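Local coordinates for protein endoglycosidase (Bacteroides thetaiotaomicron, PDB 6Q64) that probably hydrolyses glycosidic bonds of complex N-glycans, as a family 18 endoglycosidase with a TIM-barrel fold, at residues Asn86-Leu91 and Asp338-Pro343; Val101-Thr106 and Gly127-Cys132; Tyr251-Tyr256 and Pro271-Trp276; Gln312-Ala317 and Arg349-Phe354. The protein carries 1 engineered substitution. One frame throughout, in Å; residues are numbered along the deposited sequence.

Interaction 1: residues Asn86-Leu91 and Asp338-Pro343; sequences NAQNYL and DYPNDP
Y339, at the first corner of a type I beta turn from D338 to N341, lays its ring against A87 and Q88, in a 3-10 turn of the loop that follows strand 72-76. CG anti to the backbone N (chi1 -171°) starts the side chain toward 86-91. Q88 CB sits over one ring face, 4.0 Å from the centroid and 17° off the normal, a CH-pi contact displaced toward the rim. At the phenol end A87 CB lies 3.4 Å from Y339 OH and 3.8 Å from Y339 CE2. N86 OD1 comes obliquely to within 3.8 Å of Y339 CE1, its amide turned 68° from the ring plane. That same OD1 accepts from Q88 N at 3.3 Å, closing an Asx turn. The extended Q88 side chain brings NE2 to 3.7 Å from P340 CD, while its hydrogen bond goes to E336 O just upstream. No hydrogen bond joins the two segments directly. An alanine in place of Y339 would probably open a gap beside A87 CB and Q88 CB, leaving the two loops to meet mainly through the Q88 amide. The turn itself is tied by N341 ND2 to D338 OD1 at 2.9 Å. Loops following the first and last strands of a TIM barrel, neighbours around the closed sheet, meet here at the surface.

Interaction 2: residues Val101-Thr106 and Gly127-Cys132; sequences VSLWGT and GKALLC
V101 and L103 bond K128 and L130 in a parallel ladder, in which V101 pairs with A129 and S102 with L130. V101 N gives to K128 O at 2.8 Å. V101 O takes L130 N, also at 2.8 Å, and L103 N gives to L130 O at 3.0 Å. A129 CA adds a C-H...O contact to V101 O, 3.5 Å away. Apolar packing follows the alternation of the strands. Beside V101 and A129, L103 CD1 reaches A129 CB at 4.1 Å. On the face shared by S102 and L130, S102 CB meets C132 CB at 4.1 Å. Two contacts set a polar atom against carbon. In the loop beyond the strand, L131 CD2 lies against the carbonyl O of T106. S102 OG, anti to the carbonyl carbon (chi1 -81°), packs against L130 CB at 3.7 Å, and its hydrogen bond is with D186 OD2, an aspartate of the DxxDxDxE signature of family 18. Strands 100-102 and 128-135, linked by helix 112-123, form a right-handed beta-alpha-beta crossover of the barrel; S102 and L130 face the interior, against F74 and W76 of strand 72-76 and M230 and V232 of strand 230-235.

Interaction 3: residues Tyr251-Tyr256 and Pro271-Trp276; sequences YIYQAY and PNLDDW
A chi1 of -39° sets CG of Y251 beside the backbone N and anti to the carbonyl carbon; from there the ring reaches from strand 251-254 into the bend of 271-276. L273 likewise has CG anti to its carbonyl carbon, and chi2 of 176° carries CD1 onward, extended, to one face of that ring. CD1 stands 4.2 Å from the Y251 centroid, a CH-pi contact offset toward the rim, and L273 CB backs it up at 3.8 Å from Y251 CE2. The two side chains slide past each other in opposite directions. At the edge of the ring, in its plane, lie D274 O and W276 CA, the latter 3.8 Å from Y251 CE2. Y251 OH donates to D274 O over 2.7 Å, in the carbonyl plane and on a lone pair (C=O...O angle 136°). K279 NZ donates to the hydroxyl, and S245 O is a second carbonyl beside it, which would have to share its one proton with D274 O; this cluster would hold the hydroxyl in place and probably polarise the phenol. Y253, two residues along on the same side of the strand, meets L273 tip to tip, OH to CD1 at 3.5 Å. A phenylalanine in place of Y251 would probably keep the CH-pi contact but leave D274 O without this donor and the K279 ammonium without one of its mates. Here strand 251-254 meets the segment leading to strand 280-285, at the N-terminal end of the TIM-barrel strands, away from the catalytic C-terminal end.

Interaction 4: residues Gln312-Ala317 and Arg349-Phe354; sequences QILDYA and RKALYF
K350 O is gripped by two amides of its own helix: F354 N at 2.8 Å, and Y353 N in a weaker bond. This turn of helix presents K350, A351 and F354 to I313, L314 and A317. L314 carries much of the contact with one methyl. Its CG is anti to the carbonyl carbon (chi1 -60°), and L314 CD2 lies over a face of the F354 ring, 4.3 Å from F354 CG, while also pressing to 3.6 Å from A351 CA. The aliphatic start of the K350 side chain flanks the same methyl, its CG 4.2 Å from L314 CD2. The axes of the two short segments, 8.2 Å apart at closest approach, run broadly parallel, crossing at -33°. They belong to the helices just before and just after strand 329-333, neighbours on the outside of a TIM barrel, and both lean on that strand: I313 on T332, A351 on I330. No hydrogen bond passes between the two segments, and small residues bring the backbones together. I313 CG1, anti to the backbone N (chi1 -167°), lies 3.6 Å from A351 CB. One turn further along helix 311-317, four residues on from I313, the methyl of A317 meets the same alanine: A317 CB comes to 3.3 Å from A351 O and also packs on A351 CB at 4.0 Å.

All four contacts belong to one TIM barrel. Interactions 1 and 2 touch through L91, whose CD2 packs 4.0 Å from V101 CG1. Interactions 3 and 4 are joined by probable hydrogen bonds, Y316 OH to A255 O at 2.6 Å and Q312 NE2 to Y256 O at 3.0 Å, tying helix 311-317 to the turn that follows strand 251-254. Interactions 1 and 4 are close, nearest atoms about 5 Å apart, with 338-343 leading into helix 346-358; interactions 1 and 3 lie across the chain's centre, their centres 28 Å apart. Toward the catalytic centre, interaction 2 reaches the signature motif through S102, and Q254 of 251-256 approaches Q190, the engineered residue where family 18 carries its catalytic glutamate.

Interaction 1: residues Asn86-Leu91 and Asp338-Pro343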
# COMPACT_ATOMS: atom_id res chain seq x y z
N ASN A 86 1.65 -12.93 -20.27
CA ASN A 86 0.50 -12.48 -19.41
C ASN A 86 0.75 -11.12 -18.71
O ASN A 86 1.56 -11.05 -17.77
CB ASN A 86 0.05 -13.55 -18.41
CG ASN A 86 -1.35 -13.24 -17.87
OD1 ASN A 86 -1.98 -12.26 -18.27
ND2 ASN A 86 -1.85 -14.07 -16.96
N ALA A 87 -0.01 -10.10 -19.11
CA ALA A 87 0.00 -8.71 -18.55
C ALA A 87 -0.21 -8.73 -17.03
O ALA A 87 0.43 -7.92 -16.36
CB ALA A 87 -1.04 -7.84 -19.23
N GLN A 88 -1.04 -9.64 -16.53
CA GLN A 88 -1.37 -9.85 -15.09
C GLN A 88 -0.12 -9.99 -14.19
O GLN A 88 -0.28 -9.85 -12.95
CB GLN A 88 -2.27 -11.08 -14.98
CG GLN A 88 -2.66 -11.49 -13.57
CD GLN A 88 -3.62 -12.66 -13.60
OE1 GLN A 88 -3.33 -13.68 -14.23
NE2 GLN A 88 -4.78 -12.49 -12.98
N ASN A 89 1.08 -10.27 -14.73
CA ASN A 89 2.28 -10.60 -13.90
C ASN A 89 3.27 -9.41 -13.90
O ASN A 89 4.44 -9.55 -13.44
CB ASN A 89 2.93 -11.91 -14.37
CG ASN A 89 1.98 -13.10 -14.41
OD1 ASN A 89 1.52 -13.48 -15.47
ND2 ASN A 89 1.73 -13.73 -13.27
N TYR A 90 2.82 -8.26 -14.40
CA TYR A 90 3.65 -7.08 -14.69
C TYR A 90 3.16 -5.83 -13.94
O TYR A 90 1.96 -5.40 -14.12
CB TYR A 90 3.54 -6.77 -16.19
CG TYR A 90 4.42 -7.58 -17.09
CD1 TYR A 90 4.01 -8.82 -17.56
CD2 TYR A 90 5.64 -7.08 -17.51
CE1 TYR A 90 4.82 -9.56 -18.41
CE2 TYR A 90 6.45 -7.80 -18.37
CZ TYR A 90 6.05 -9.05 -18.82
OH TYR A 90 6.88 -9.75 -19.65
N LEU A 91 4.04 -5.19 -13.16
CA LEU A 91 3.70 -3.88 -12.54
C LEU A 91 3.40 -2.88 -13.66
O LEU A 91 2.40 -2.12 -13.53
CB LEU A 91 4.86 -3.36 -11.70
CG LEU A 91 5.22 -4.18 -10.46
CD1 LEU A 91 6.49 -3.62 -9.85
CD2 LEU A 91 4.08 -4.18 -9.45
N ASP A 338 -8.75 -9.09 -10.50
CA ASP A 338 -9.65 -8.15 -11.23
C ASP A 338 -9.31 -8.22 -12.73
O ASP A 338 -10.11 -7.71 -13.56
CB ASP A 338 -9.42 -6.73 -10.70
CG ASP A 338 -10.46 -5.66 -11.01
OD1 ASP A 338 -11.58 -5.99 -11.53
OD2 ASP A 338 -10.15 -4.50 -10.69
N TYR A 339 -8.13 -8.74 -13.04
CA TYR A 339 -7.63 -8.91 -14.42
C TYR A 339 -8.57 -9.82 -15.21
O TYR A 339 -9.00 -9.44 -16.29
CB TYR A 339 -6.18 -9.37 -14.44
CG TYR A 339 -5.61 -9.34 -15.82
CD1 TYR A 339 -5.78 -10.42 -16.69
CD2 TYR A 339 -4.99 -8.20 -16.30
CE1 TYR A 339 -5.30 -10.38 -17.99
CE2 TYR A 339 -4.50 -8.14 -17.60
CZ TYR A 339 -4.66 -9.24 -18.44
OH TYR A 339 -4.18 -9.18 -19.72
N PRO A 340 -8.92 -11.05 -14.78
CA PRO A 340 -9.79 -11.89 -15.59
C PRO A 340 -11.15 -11.23 -15.87
O PRO A 340 -11.93 -11.81 -16.54
CB PRO A 340 -10.00 -13.19 -14.79
CG PRO A 340 -8.91 -13.19 -13.73
CD PRO A 340 -8.38 -11.77 -13.63
N ASN A 341 -11.41 -10.05 -15.32
CA ASN A 341 -12.73 -9.39 -15.50
C ASN A 341 -12.84 -8.84 -16.93
O ASN A 341 -11.83 -8.72 -17.62
CB ASN A 341 -12.98 -8.26 -14.49
CG ASN A 341 -13.65 -8.71 -13.20
OD1 ASN A 341 -14.70 -9.33 -13.27
ND2 ASN A 341 -13.07 -8.38 -12.06
N ASP A 342 -14.04 -8.39 -17.30
CA ASP A 342 -14.33 -7.72 -18.58
C ASP A 342 -14.92 -6.35 -18.26
O ASP A 342 -16.09 -6.25 -17.82
CB ASP A 342 -15.23 -8.58 -19.47
CG ASP A 342 -15.78 -7.85 -20.69
OD1 ASP A 342 -15.19 -6.79 -21.09
OD2 ASP A 342 -16.83 -8.30 -21.19
N PRO A 343 -14.15 -5.28 -18.52
CA PRO A 343 -12.76 -5.39 -18.96
C PRO A 343 -11.80 -5.83 -17.88
O PRO A 343 -12.16 -5.76 -16.72
CB PRO A 343 -12.31 -3.95 -19.23
CG PRO A 343 -13.32 -3.07 -18.51
CD PRO A 343 -14.61 -3.88 -18.47

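Interaction 2: residues Val101-Thr106 and Gly127-Cys132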
# COMPACT_ATOMS: atom_id res chain seq x y z
N VAL A 101 1.88 0.32 -4.88
CA VAL A 101 1.43 -1.07 -4.69
C VAL A 101 2.29 -1.69 -3.60
O VAL A 101 3.47 -1.29 -3.42
CB VAL A 101 1.54 -1.75 -6.07
CG1 VAL A 101 2.26 -3.08 -6.06
CG2 VAL A 101 0.18 -1.87 -6.77
N SER A 102 1.69 -2.62 -2.87
CA SER A 102 2.38 -3.49 -1.90
C SER A 102 2.48 -4.89 -2.48
O SER A 102 1.43 -5.41 -2.93
CB SER A 102 1.68 -3.46 -0.58
OG SER A 102 2.06 -2.30 0.14
N LEU A 103 3.68 -5.47 -2.45
CA LEU A 103 3.99 -6.79 -3.04
C LEU A 103 3.68 -7.88 -2.02
O LEU A 103 4.57 -8.23 -1.21
CB LEU A 103 5.46 -6.78 -3.46
CG LEU A 103 5.82 -5.63 -4.40
CD1 LEU A 103 7.33 -5.48 -4.53
CD2 LEU A 103 5.19 -5.83 -5.76
N TRP A 104 2.46 -8.43 -2.10
CA TRP A 104 2.03 -9.65 -1.38
C TRP A 104 2.90 -10.83 -1.82
O TRP A 104 2.76 -11.29 -2.99
CB TRP A 104 0.53 -9.95 -1.59
CG TRP A 104 0.04 -11.00 -0.64
CD1 TRP A 104 -0.10 -12.34 -0.90
CD2 TRP A 104 -0.29 -10.81 0.74
NE1 TRP A 104 -0.53 -12.99 0.22
CE2 TRP A 104 -0.65 -12.08 1.25
CE3 TRP A 104 -0.33 -9.69 1.60
CZ2 TRP A 104 -1.06 -12.26 2.59
CZ3 TRP A 104 -0.73 -9.87 2.91
CH2 TRP A 104 -1.09 -11.14 3.40
N GLY A 105 3.79 -11.26 -0.92
CA GLY A 105 4.50 -12.55 -1.01
C GLY A 105 5.98 -12.37 -1.33
O GLY A 105 6.79 -13.16 -0.77
N THR A 106 6.35 -11.42 -2.18
CA THR A 106 7.75 -11.31 -2.67
C THR A 106 8.60 -10.77 -1.53
O THR A 106 8.10 -9.92 -0.81
CB THR A 106 7.89 -10.45 -3.92
OG1 THR A 106 7.64 -9.12 -3.45
CG2 THR A 106 6.97 -10.89 -5.04
N GLY A 127 5.35 5.17 -10.82
CA GLY A 127 4.79 4.16 -9.89
C GLY A 127 5.75 3.84 -8.77
O GLY A 127 6.98 4.10 -8.94
N LYS A 128 5.24 3.27 -7.68
CA LYS A 128 6.07 2.88 -6.51
C LYS A 128 5.66 1.51 -5.97
O LYS A 128 4.42 1.23 -5.79
CB LYS A 128 5.95 3.92 -5.40
CG LYS A 128 6.60 5.27 -5.69
CD LYS A 128 6.37 6.24 -4.56
CE LYS A 128 6.65 7.67 -4.94
NZ LYS A 128 8.07 7.83 -5.32
N ALA A 129 6.65 0.68 -5.66
CA ALA A 129 6.43 -0.68 -5.15
C ALA A 129 7.03 -0.82 -3.76
O ALA A 129 8.21 -0.43 -3.56
CB ALA A 129 7.00 -1.68 -6.12
N LEU A 130 6.22 -1.35 -2.84
CA LEU A 130 6.59 -1.49 -1.41
C LEU A 130 6.82 -2.95 -1.08
O LEU A 130 5.96 -3.77 -1.42
CB LEU A 130 5.44 -0.98 -0.55
CG LEU A 130 5.07 0.48 -0.75
CD1 LEU A 130 4.12 0.90 0.35
CD2 LEU A 130 6.32 1.37 -0.76
N LEU A 131 7.85 -3.23 -0.30
CA LEU A 131 7.90 -4.49 0.47
C LEU A 131 6.79 -4.44 1.52
O LEU A 131 6.38 -3.35 1.86
CB LEU A 131 9.28 -4.66 1.10
CG LEU A 131 10.27 -5.37 0.19
CD1 LEU A 131 11.40 -5.98 1.01
CD2 LEU A 131 9.58 -6.44 -0.64
N CYS A 132 6.36 -5.59 1.99
CA CYS A 132 5.16 -5.77 2.82
C CYS A 132 5.17 -7.14 3.47
O CYS A 132 5.54 -8.08 2.79
CB CYS A 132 3.91 -5.72 1.98
SG CYS A 132 2.45 -5.99 3.01

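Interaction 3: residues Tyr251-Tyr256 and Pro271-Trp276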
# COMPACT_ATOMS: atom_id res chain seq x y z
N TYR A 251 -2.31 5.62 6.02
CA TYR A 251 -3.00 4.75 6.99
C TYR A 251 -3.90 3.85 6.15
O TYR A 251 -4.83 4.38 5.51
CB TYR A 251 -3.77 5.61 8.00
CG TYR A 251 -3.05 6.87 8.45
CD1 TYR A 251 -1.73 6.84 8.85
CD2 TYR A 251 -3.67 8.09 8.48
CE1 TYR A 251 -1.05 7.98 9.23
CE2 TYR A 251 -3.01 9.25 8.85
CZ TYR A 251 -1.69 9.20 9.24
OH TYR A 251 -1.02 10.31 9.64
N ILE A 252 -3.61 2.55 6.10
CA ILE A 252 -4.30 1.65 5.12
C ILE A 252 -5.15 0.68 5.90
O ILE A 252 -4.59 -0.08 6.74
CB ILE A 252 -3.30 0.91 4.20
CG1 ILE A 252 -2.27 1.86 3.60
CG2 ILE A 252 -4.06 0.14 3.14
CD1 ILE A 252 -1.37 1.21 2.58
N TYR A 253 -6.44 0.70 5.63
CA TYR A 253 -7.39 -0.14 6.38
C TYR A 253 -7.95 -1.20 5.43
O TYR A 253 -8.23 -0.94 4.26
CB TYR A 253 -8.50 0.69 7.03
CG TYR A 253 -8.06 1.78 7.98
CD1 TYR A 253 -7.59 2.99 7.51
CD2 TYR A 253 -8.16 1.64 9.35
CE1 TYR A 253 -7.22 4.00 8.38
CE2 TYR A 253 -7.78 2.63 10.22
CZ TYR A 253 -7.32 3.83 9.74
OH TYR A 253 -6.99 4.87 10.57
N GLN A 254 -8.09 -2.40 5.99
CA GLN A 254 -8.84 -3.53 5.45
C GLN A 254 -10.32 -3.30 5.75
O GLN A 254 -10.79 -3.91 6.68
CB GLN A 254 -8.34 -4.81 6.10
CG GLN A 254 -7.04 -5.33 5.52
CD GLN A 254 -5.80 -4.85 6.22
OE1 GLN A 254 -5.38 -5.40 7.24
NE2 GLN A 254 -5.15 -3.87 5.63
N ALA A 255 -11.03 -2.55 4.92
CA ALA A 255 -12.50 -2.35 5.04
C ALA A 255 -13.25 -3.44 4.27
O ALA A 255 -14.21 -3.11 3.54
CB ALA A 255 -12.89 -0.98 4.54
N TYR A 256 -12.87 -4.70 4.46
CA TYR A 256 -13.39 -5.83 3.65
C TYR A 256 -14.90 -6.03 3.92
O TYR A 256 -15.69 -5.99 2.95
CB TYR A 256 -12.57 -7.10 3.91
CG TYR A 256 -11.07 -7.06 3.69
CD1 TYR A 256 -10.44 -6.17 2.84
CD2 TYR A 256 -10.28 -8.02 4.30
CE1 TYR A 256 -9.06 -6.23 2.63
CE2 TYR A 256 -8.91 -8.09 4.11
CZ TYR A 256 -8.29 -7.20 3.26
OH TYR A 256 -6.92 -7.32 3.13
N PRO A 271 -9.13 11.21 14.58
CA PRO A 271 -8.53 12.54 14.56
C PRO A 271 -7.21 12.57 15.36
O PRO A 271 -6.48 13.49 15.15
CB PRO A 271 -9.67 13.42 15.08
CG PRO A 271 -10.46 12.51 15.98
CD PRO A 271 -10.43 11.17 15.29
N ASN A 272 -6.87 11.53 16.12
CA ASN A 272 -5.52 11.37 16.73
C ASN A 272 -4.43 11.33 15.65
O ASN A 272 -3.24 11.47 16.01
CB ASN A 272 -5.40 10.10 17.61
CG ASN A 272 -5.53 8.74 16.91
OD1 ASN A 272 -4.53 8.06 16.65
ND2 ASN A 272 -6.76 8.27 16.69
N LEU A 273 -4.79 11.04 14.39
CA LEU A 273 -3.81 10.80 13.29
C LEU A 273 -3.69 12.06 12.46
O LEU A 273 -4.73 12.55 12.03
CB LEU A 273 -4.29 9.68 12.38
CG LEU A 273 -4.48 8.30 13.00
CD1 LEU A 273 -5.04 7.36 11.95
CD2 LEU A 273 -3.17 7.76 13.55
N ASP A 274 -2.45 12.50 12.19
CA ASP A 274 -2.20 13.72 11.39
C ASP A 274 -2.92 13.49 10.06
O ASP A 274 -2.79 12.40 9.50
CB ASP A 274 -0.72 14.05 11.28
CG ASP A 274 -0.44 15.38 10.57
OD1 ASP A 274 -0.88 16.42 11.08
OD2 ASP A 274 0.21 15.37 9.52
N ASP A 275 -3.75 14.44 9.67
CA ASP A 275 -4.26 14.56 8.29
C ASP A 275 -4.92 13.25 7.84
O ASP A 275 -4.69 12.82 6.72
CB ASP A 275 -3.10 14.91 7.37
CG ASP A 275 -3.55 15.34 5.99
OD1 ASP A 275 -4.77 15.72 5.82
OD2 ASP A 275 -2.68 15.29 5.11
N TRP A 276 -5.75 12.67 8.68
CA TRP A 276 -6.21 11.29 8.46
C TRP A 276 -7.05 11.10 7.19
O TRP A 276 -6.90 10.06 6.56
CB TRP A 276 -6.92 10.83 9.71
CG TRP A 276 -8.19 11.53 9.99
CD1 TRP A 276 -8.38 12.64 10.76
CD2 TRP A 276 -9.49 11.11 9.56
NE1 TRP A 276 -9.70 12.95 10.82
CE2 TRP A 276 -10.41 12.04 10.10
CE3 TRP A 276 -9.94 10.08 8.74
CZ2 TRP A 276 -11.78 11.94 9.87
CZ3 TRP A 276 -11.30 9.97 8.52
CH2 TRP A 276 -12.20 10.89 9.08

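Interaction 4: residues Gln312-Ala317 and Arg349-Phe354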
# COMPACT_ATOMS: atom_id res chain seq x y z
N GLN A 312 -19.71 -1.21 -2.99
CA GLN A 312 -18.62 -1.14 -1.96
C GLN A 312 -17.47 -0.34 -2.56
O GLN A 312 -17.23 0.78 -2.10
CB GLN A 312 -18.16 -2.51 -1.45
CG GLN A 312 -17.11 -2.46 -0.34
CD GLN A 312 -16.89 -3.76 0.42
OE1 GLN A 312 -16.34 -4.77 -0.04
NE2 GLN A 312 -17.29 -3.74 1.68
N ILE A 313 -16.78 -0.84 -3.57
CA ILE A 313 -15.54 -0.16 -4.08
C ILE A 313 -15.88 1.24 -4.63
O ILE A 313 -14.99 2.12 -4.67
CB ILE A 313 -14.79 -1.01 -5.11
CG1 ILE A 313 -13.39 -0.43 -5.36
CG2 ILE A 313 -15.61 -1.14 -6.38
CD1 ILE A 313 -12.38 -1.42 -5.90
N LEU A 314 -17.10 1.49 -5.06
CA LEU A 314 -17.36 2.79 -5.73
C LEU A 314 -17.67 3.80 -4.64
O LEU A 314 -17.29 4.98 -4.83
CB LEU A 314 -18.50 2.66 -6.74
CG LEU A 314 -18.28 1.66 -7.86
CD1 LEU A 314 -19.51 1.57 -8.74
CD2 LEU A 314 -17.07 2.03 -8.68
N ASP A 315 -18.35 3.35 -3.58
CA ASP A 315 -18.62 4.19 -2.39
C ASP A 315 -17.27 4.62 -1.84
O ASP A 315 -17.08 5.84 -1.60
CB ASP A 315 -19.42 3.44 -1.33
CG ASP A 315 -19.90 4.35 -0.21
OD1 ASP A 315 -20.45 5.45 -0.53
OD2 ASP A 315 -19.67 3.96 0.96
N TYR A 316 -16.36 3.67 -1.69
CA TYR A 316 -15.02 3.94 -1.11
C TYR A 316 -14.35 5.06 -1.92
O TYR A 316 -13.91 6.08 -1.42
CB TYR A 316 -14.20 2.66 -1.01
CG TYR A 316 -14.65 1.68 0.03
CD1 TYR A 316 -15.93 1.69 0.57
CD2 TYR A 316 -13.79 0.70 0.49
CE1 TYR A 316 -16.34 0.77 1.53
CE2 TYR A 316 -14.19 -0.25 1.42
CZ TYR A 316 -15.47 -0.23 1.93
OH TYR A 316 -15.86 -1.17 2.84
N ALA A 317 -14.30 4.88 -3.23
CA ALA A 317 -13.53 5.80 -4.09
C ALA A 317 -14.11 7.20 -4.00
O ALA A 317 -13.35 8.12 -4.28
CB ALA A 317 -13.52 5.30 -5.51
N ARG A 349 -10.47 0.25 -12.07
CA ARG A 349 -10.45 1.35 -13.09
C ARG A 349 -11.70 2.24 -12.95
O ARG A 349 -11.62 3.51 -13.07
CB ARG A 349 -10.45 0.74 -14.48
CG ARG A 349 -9.08 0.60 -15.13
CD ARG A 349 -9.27 0.26 -16.60
NE ARG A 349 -8.33 -0.74 -17.03
CZ ARG A 349 -7.07 -0.48 -17.39
NH1 ARG A 349 -6.61 0.76 -17.39
NH2 ARG A 349 -6.29 -1.48 -17.78
N LYS A 350 -12.84 1.58 -12.79
CA LYS A 350 -14.14 2.23 -12.62
C LYS A 350 -14.07 3.06 -11.34
O LYS A 350 -14.39 4.27 -11.39
CB LYS A 350 -15.25 1.18 -12.53
CG LYS A 350 -16.63 1.70 -12.88
CD LYS A 350 -17.65 0.63 -12.76
CE LYS A 350 -18.55 0.55 -13.98
NZ LYS A 350 -19.63 1.57 -13.87
N ALA A 351 -13.67 2.44 -10.24
CA ALA A 351 -13.60 3.07 -8.91
C ALA A 351 -12.82 4.37 -9.05
O ALA A 351 -13.40 5.42 -8.76
CB ALA A 351 -12.99 2.14 -7.90
N LEU A 352 -11.60 4.34 -9.59
CA LEU A 352 -10.75 5.56 -9.73
C LEU A 352 -11.36 6.56 -10.70
O LEU A 352 -11.08 7.74 -10.57
CB LEU A 352 -9.34 5.16 -10.13
CG LEU A 352 -8.70 4.23 -9.10
CD1 LEU A 352 -7.35 3.75 -9.53
CD2 LEU A 352 -8.60 4.96 -7.77
N TYR A 353 -12.20 6.10 -11.62
CA TYR A 353 -12.89 6.99 -12.58
C TYR A 353 -13.99 7.71 -11.80
O TYR A 353 -14.23 8.92 -12.00
CB TYR A 353 -13.41 6.20 -13.78
CG TYR A 353 -14.40 6.96 -14.63
CD1 TYR A 353 -13.99 8.04 -15.40
CD2 TYR A 353 -15.74 6.60 -14.67
CE1 TYR A 353 -14.90 8.78 -16.15
CE2 TYR A 353 -16.65 7.31 -15.42
CZ TYR A 353 -16.24 8.42 -16.14
OH TYR A 353 -17.15 9.11 -16.91
N PHE A 354 -14.67 6.97 -10.93
CA PHE A 354 -15.75 7.50 -10.04
C PHE A 354 -15.11 8.51 -9.05
O PHE A 354 -15.49 9.67 -9.05
CB PHE A 354 -16.54 6.33 -9.44
CG PHE A 354 -17.73 5.92 -10.28
CD1 PHE A 354 -17.60 5.64 -11.63
CD2 PHE A 354 -19.00 5.82 -9.73
CE1 PHE A 354 -18.70 5.28 -12.39
CE2 PHE A 354 -20.10 5.48 -10.50
CZ PHE A 354 -19.94 5.20 -11.83